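Local coordinates for ER-derived vesicles protein ERV41 (Saccharomyces cerevisiae, PDB 3ZLC) that travels in COPII-coated vesicles from the endoplasmic reticulum, is required for efficient transport of some secretory proteins to the Golgi and facilitates retrograde transport, represented here by its lumenal domain, at residues V49-F60 with F114-P124. Residues are numbered along the deposited sequence; the frame is centred on the assembly and turned at random. Where two conformers were deposited one is given.
Sequences VLEELQLEEMPF and FNGCHVFGSIP
The antiparallel edge pairing of a beta-sheet is exemplified where Q54 and E56 of strand 53-57 meet F120 and H118 of strand 117-126. Each hydrogen-bonded pair closes with two backbone bonds: Q54 N to F120 O (2.8 Å) and F120 N back to Q54 O, then E56 N to H118 O and H118 N to E56 O (2.7 Å). On the face carrying these four side chains, the F120 ring leans over Q54 on the paired strand. With chi1 at 61°, its CG is wedged between its own backbone N and C, which brings one ring face under Q54 CB, a CH-pi contact of 3.7 Å to the ring centroid. The E56 carboxylate comes to the edge of the same ring, nearly perpendicular to it (87°), with OE2 3.5 Å from F120 CZ. F120 CD1 also sits over the centre of the H118 imidazole, whose NE2 is bonded to D25. Strand 53-57 forms one border of a six-stranded mixed sheet; strand 19-28 flanks the 117-126 strand on its other side. The opposite face is largely apolar: L55 CB lies 3.8 Å from C117 SG, which is disulfide-bonded to C32, and L55 CG packs alongside V119 CG2. Farther along, L53 CD1 reaches I123 CD1, which V49 CG1 meets tip to tip. At one end water 1 bridges E52 O and S122 N in place of a direct bond. Beyond E57 the pairing continues irregularly, through a longer M58 N to G116 O bond (3.2 Å), its donor standing above the carbonyl plane, and a straight one from F60 N to F114 O (2.7 Å, 172° at the hydrogen).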
loop_
_atom_site.group_PDB
_atom_site.type_symbol
_atom_site.label_atom_id
_atom_site.label_comp_id
_atom_site.label_asym_id
_atom_site.label_seq_id
_atom_site.Cartn_x
_atom_site.Cartn_y
_atom_site.Cartn_z
ATOM N N VAL A 49 1.905 8.022 -11.644
ATOM C CA VAL A 49 1.371 8.833 -10.569
ATOM C C VAL A 49 2.490 9.755 -10.112
ATOM O O VAL A 49 3.485 9.319 -9.527
ATOM C CB VAL A 49 0.885 7.988 -9.387
ATOM C CG1 VAL A 49 0.536 8.899 -8.226
ATOM C CG2 VAL A 49 -0.309 7.165 -9.795
ATOM N N LEU A 50 2.345 11.034 -10.414
ATOM C CA LEU A 50 3.364 11.994 -10.043
ATOM C C LEU A 50 2.780 12.981 -9.055
ATOM O O LEU A 50 3.202 13.041 -7.898
ATOM C CB LEU A 50 3.893 12.712 -11.283
ATOM C CG LEU A 50 4.824 11.872 -12.161
ATOM C CD1 LEU A 50 5.111 12.559 -13.483
ATOM C CD2 LEU A 50 6.128 11.578 -11.431
ATOM N N GLU A 51 1.776 13.722 -9.507
ATOM C CA GLU A 51 1.252 14.842 -8.740
ATOM C C GLU A 51 0.330 14.456 -7.585
ATOM O O GLU A 51 0.112 15.269 -6.690
ATOM C CB GLU A 51 0.574 15.870 -9.664
ATOM C CG GLU A 51 -0.661 15.367 -10.398
ATOM C CD GLU A 51 -1.333 16.462 -11.213
ATOM O OE1 GLU A 51 -0.742 16.907 -12.221
ATOM O OE2 GLU A 51 -2.458 16.872 -10.847
ATOM N N GLU A 52 -0.201 13.230 -7.580
ATOM C CA GLU A 52 -1.197 12.862 -6.565
ATOM C C GLU A 52 -0.580 12.372 -5.260
ATOM O O GLU A 52 -1.288 12.193 -4.265
ATOM C CB GLU A 52 -2.178 11.802 -7.088
ATOM C CG GLU A 52 -3.249 12.334 -8.031
ATOM C CD GLU A 52 -2.986 11.951 -9.466
ATOM O OE1 GLU A 52 -1.811 11.665 -9.791
ATOM O OE2 GLU A 52 -3.948 11.937 -10.266
ATOM N N LEU A 53 0.730 12.132 -5.267
ATOM C CA LEU A 53 1.393 11.624 -4.071
ATOM C C LEU A 53 2.559 12.497 -3.662
ATOM O O LEU A 53 3.187 13.160 -4.493
ATOM C CB LEU A 53 1.890 10.192 -4.278
ATOM C CG LEU A 53 0.882 9.090 -4.576
ATOM C CD1 LEU A 53 1.603 7.819 -5.037
ATOM C CD2 LEU A 53 -0.004 8.788 -3.359
ATOM N N GLN A 54 2.839 12.519 -2.369
ATOM C CA GLN A 54 4.055 13.148 -1.875
ATOM C C GLN A 54 5.088 12.053 -1.664
ATOM O O GLN A 54 4.763 10.991 -1.125
ATOM C CB GLN A 54 3.780 13.889 -0.565
ATOM C CG GLN A 54 2.905 15.121 -0.759
ATOM C CD GLN A 54 3.451 16.034 -1.843
ATOM O OE1 GLN A 54 2.810 16.259 -2.866
ATOM N NE2 GLN A 54 4.650 16.548 -1.625
ATOM N N LEU A 55 6.311 12.297 -2.109
ATOM C CA LEU A 55 7.422 11.378 -1.871
ATOM C C LEU A 55 8.455 12.153 -1.066
ATOM O O LEU A 55 8.999 13.149 -1.537
ATOM C CB LEU A 55 8.028 10.872 -3.185
ATOM C CG LEU A 55 7.366 9.620 -3.768
ATOM C CD1 LEU A 55 5.987 9.958 -4.298
ATOM C CD2 LEU A 55 8.218 8.983 -4.865
ATOM N N GLU A 56 8.686 11.732 0.171
ATOM C CA GLU A 56 9.601 12.463 1.037
ATOM C C GLU A 56 10.674 11.548 1.584
ATOM O O GLU A 56 10.376 10.434 2.040
ATOM C CB GLU A 56 8.825 13.129 2.178
ATOM C CG GLU A 56 7.991 14.319 1.704
ATOM C CD GLU A 56 7.239 15.017 2.824
ATOM O OE1 GLU A 56 7.497 14.715 4.011
ATOM O OE2 GLU A 56 6.379 15.869 2.512
ATOM N N GLU A 57 11.916 12.025 1.552
ATOM C CA GLU A 57 13.047 11.251 2.064
ATOM C C GLU A 57 12.874 11.014 3.555
ATOM O O GLU A 57 12.383 11.890 4.273
ATOM C CB GLU A 57 14.368 11.992 1.830
ATOM C CG GLU A 57 14.585 12.493 0.408
ATOM C CD GLU A 57 14.747 11.375 -0.591
ATOM O OE1 GLU A 57 14.984 10.223 -0.169
ATOM O OE2 GLU A 57 14.640 11.650 -1.808
ATOM N N MET A 58 13.288 9.841 4.026
ATOM C CA MET A 58 13.224 9.544 5.458
ATOM C C MET A 58 14.280 8.519 5.815
ATOM O O MET A 58 14.761 7.806 4.930
ATOM C CB MET A 58 11.851 8.980 5.794
ATOM C CG MET A 58 11.631 7.578 5.217
ATOM S SD MET A 58 10.007 6.888 5.606
ATOM C CE MET A 58 10.096 6.777 7.394
ATOM N N PRO A 59 14.655 8.433 7.111
ATOM C CA PRO A 59 15.426 7.244 7.493
ATOM C C PRO A 59 14.421 6.112 7.680
ATOM O O PRO A 59 13.503 6.254 8.509
ATOM C CB PRO A 59 16.043 7.633 8.856
ATOM C CG PRO A 59 15.732 9.150 9.041
ATOM C CD PRO A 59 14.461 9.346 8.252
ATOM N N PHE A 60 14.562 5.026 6.923
ATOM C CA PHE A 60 13.605 3.921 7.014
ATOM C C PHE A 60 13.515 3.379 8.440
ATOM O O PHE A 60 14.519 3.217 9.119
ATOM C CB PHE A 60 13.958 2.789 6.030
ATOM C CG PHE A 60 12.925 1.676 5.988
ATOM C CD1 PHE A 60 11.709 1.866 5.339
ATOM C CD2 PHE A 60 13.180 0.440 6.588
ATOM C CE1 PHE A 60 10.746 0.852 5.297
ATOM C CE2 PHE A 60 12.216 -0.595 6.549
ATOM C CZ PHE A 60 11.007 -0.383 5.895
ATOM N N PHE A 114 19.240 2.171 5.869
ATOM C CA PHE A 114 18.164 3.072 6.269
ATOM C C PHE A 114 17.624 3.963 5.154
ATOM O O PHE A 114 16.734 4.787 5.417
ATOM C CB PHE A 114 18.605 3.925 7.465
ATOM C CG PHE A 114 19.130 3.114 8.614
ATOM C CD1 PHE A 114 18.292 2.240 9.293
ATOM C CD2 PHE A 114 20.462 3.209 9.006
ATOM C CE1 PHE A 114 18.768 1.478 10.345
ATOM C CE2 PHE A 114 20.945 2.454 10.067
ATOM C CZ PHE A 114 20.098 1.586 10.737
ATOM N N ASN A 115 18.160 3.808 3.935
ATOM C CA ASN A 115 17.566 4.420 2.744
ATOM C C ASN A 115 16.062 4.310 2.843
ATOM O O ASN A 115 15.550 3.215 3.091
ATOM C CB ASN A 115 18.012 3.686 1.472
ATOM C CG ASN A 115 19.485 3.875 1.169
ATOM O OD1 ASN A 115 20.118 4.798 1.675
ATOM N ND2 ASN A 115 20.037 3.003 0.326
ATOM N N GLY A 116 15.338 5.419 2.685
ATOM C CA GLY A 116 13.887 5.340 2.805
ATOM C C GLY A 116 13.109 6.431 2.095
ATOM O O GLY A 116 13.631 7.514 1.850
ATOM N N CYS A 117 11.858 6.127 1.759
ATOM C CA CYS A 117 10.944 7.097 1.173
ATOM C C CYS A 117 9.574 6.959 1.827
ATOM O O CYS A 117 9.037 5.848 1.949
ATOM C CB CYS A 117 10.788 6.873 -0.325
ATOM S SG CYS A 117 9.844 8.190 -1.160
ATOM N N HIS A 118 9.035 8.094 2.261
ATOM C CA HIS A 118 7.683 8.173 2.797
ATOM C C HIS A 118 6.762 8.559 1.643
ATOM O O HIS A 118 6.824 9.692 1.143
ATOM C CB HIS A 118 7.633 9.242 3.888
ATOM C CG HIS A 118 6.300 9.371 4.556
ATOM N ND1 HIS A 118 5.965 10.454 5.347
ATOM C CD2 HIS A 118 5.225 8.541 4.580
ATOM C CE1 HIS A 118 4.734 10.298 5.804
ATOM N NE2 HIS A 118 4.261 9.151 5.363
ATOM N N VAL A 119 5.918 7.621 1.222
ATOM C CA VAL A 119 5.026 7.834 0.084
ATOM C C VAL A 119 3.598 7.990 0.603
ATOM O O VAL A 119 3.071 7.096 1.258
ATOM C CB VAL A 119 5.085 6.642 -0.883
ATOM C CG1 VAL A 119 4.116 6.864 -2.035
ATOM C CG2 VAL A 119 6.528 6.448 -1.400
ATOM N N PHE A 120 2.961 9.125 0.326
ATOM C CA PHE A 120 1.630 9.326 0.897
ATOM C C PHE A 120 0.741 10.265 0.086
ATOM O O PHE A 120 1.217 11.221 -0.542
ATOM C CB PHE A 120 1.737 9.798 2.358
ATOM C CG PHE A 120 2.449 11.107 2.528
ATOM C CD1 PHE A 120 3.840 11.177 2.482
ATOM C CD2 PHE A 120 1.731 12.275 2.743
ATOM C CE1 PHE A 120 4.501 12.397 2.649
ATOM C CE2 PHE A 120 2.378 13.483 2.905
ATOM C CZ PHE A 120 3.767 13.546 2.864
ATOM N N GLY A 121 -0.556 9.970 0.099
ATOM C CA GLY A 121 -1.526 10.808 -0.585
ATOM C C GLY A 121 -2.758 10.008 -0.953
ATOM O O GLY A 121 -2.937 8.886 -0.495
ATOM N N SER A 122 -3.611 10.602 -1.778
ATOM C CA SER A 122 -4.834 9.945 -2.211
ATOM C C SER A 122 -4.939 10.011 -3.728
ATOM O O SER A 122 -4.787 11.077 -4.319
ATOM C CB SER A 122 -6.045 10.602 -1.545
ATOM O OG SER A 122 -6.100 10.242 -0.180
ATOM N N ILE A 123 -5.175 8.862 -4.355
ATOM C CA ILE A 123 -5.218 8.795 -5.816
ATOM C C ILE A 123 -6.604 8.400 -6.319
ATOM O O ILE A 123 -7.077 7.310 -6.007
ATOM C CB ILE A 123 -4.229 7.738 -6.356
ATOM C CG1 ILE A 123 -2.834 7.939 -5.761
ATOM C CG2 ILE A 123 -4.174 7.784 -7.892
ATOM C CD1 ILE A 123 -1.852 6.809 -6.089
ATOM N N PRO A 124 -7.245 9.270 -7.124
ATOM C CA PRO A 124 -8.517 8.887 -7.746
ATOM C C PRO A 124 -8.275 7.904 -8.885
ATOM O O PRO A 124 -7.500 8.185 -9.797
ATOM C CB PRO A 124 -9.060 10.216 -8.299
ATOM C CG PRO A 124 -7.854 11.042 -8.561
ATOM C CD PRO A 124 -6.826 10.631 -7.508
HETATM O O HOH W 1 -2.844 13.327 -2.428
HETATM O O HOH W 2 17.459 7.402 3.818
#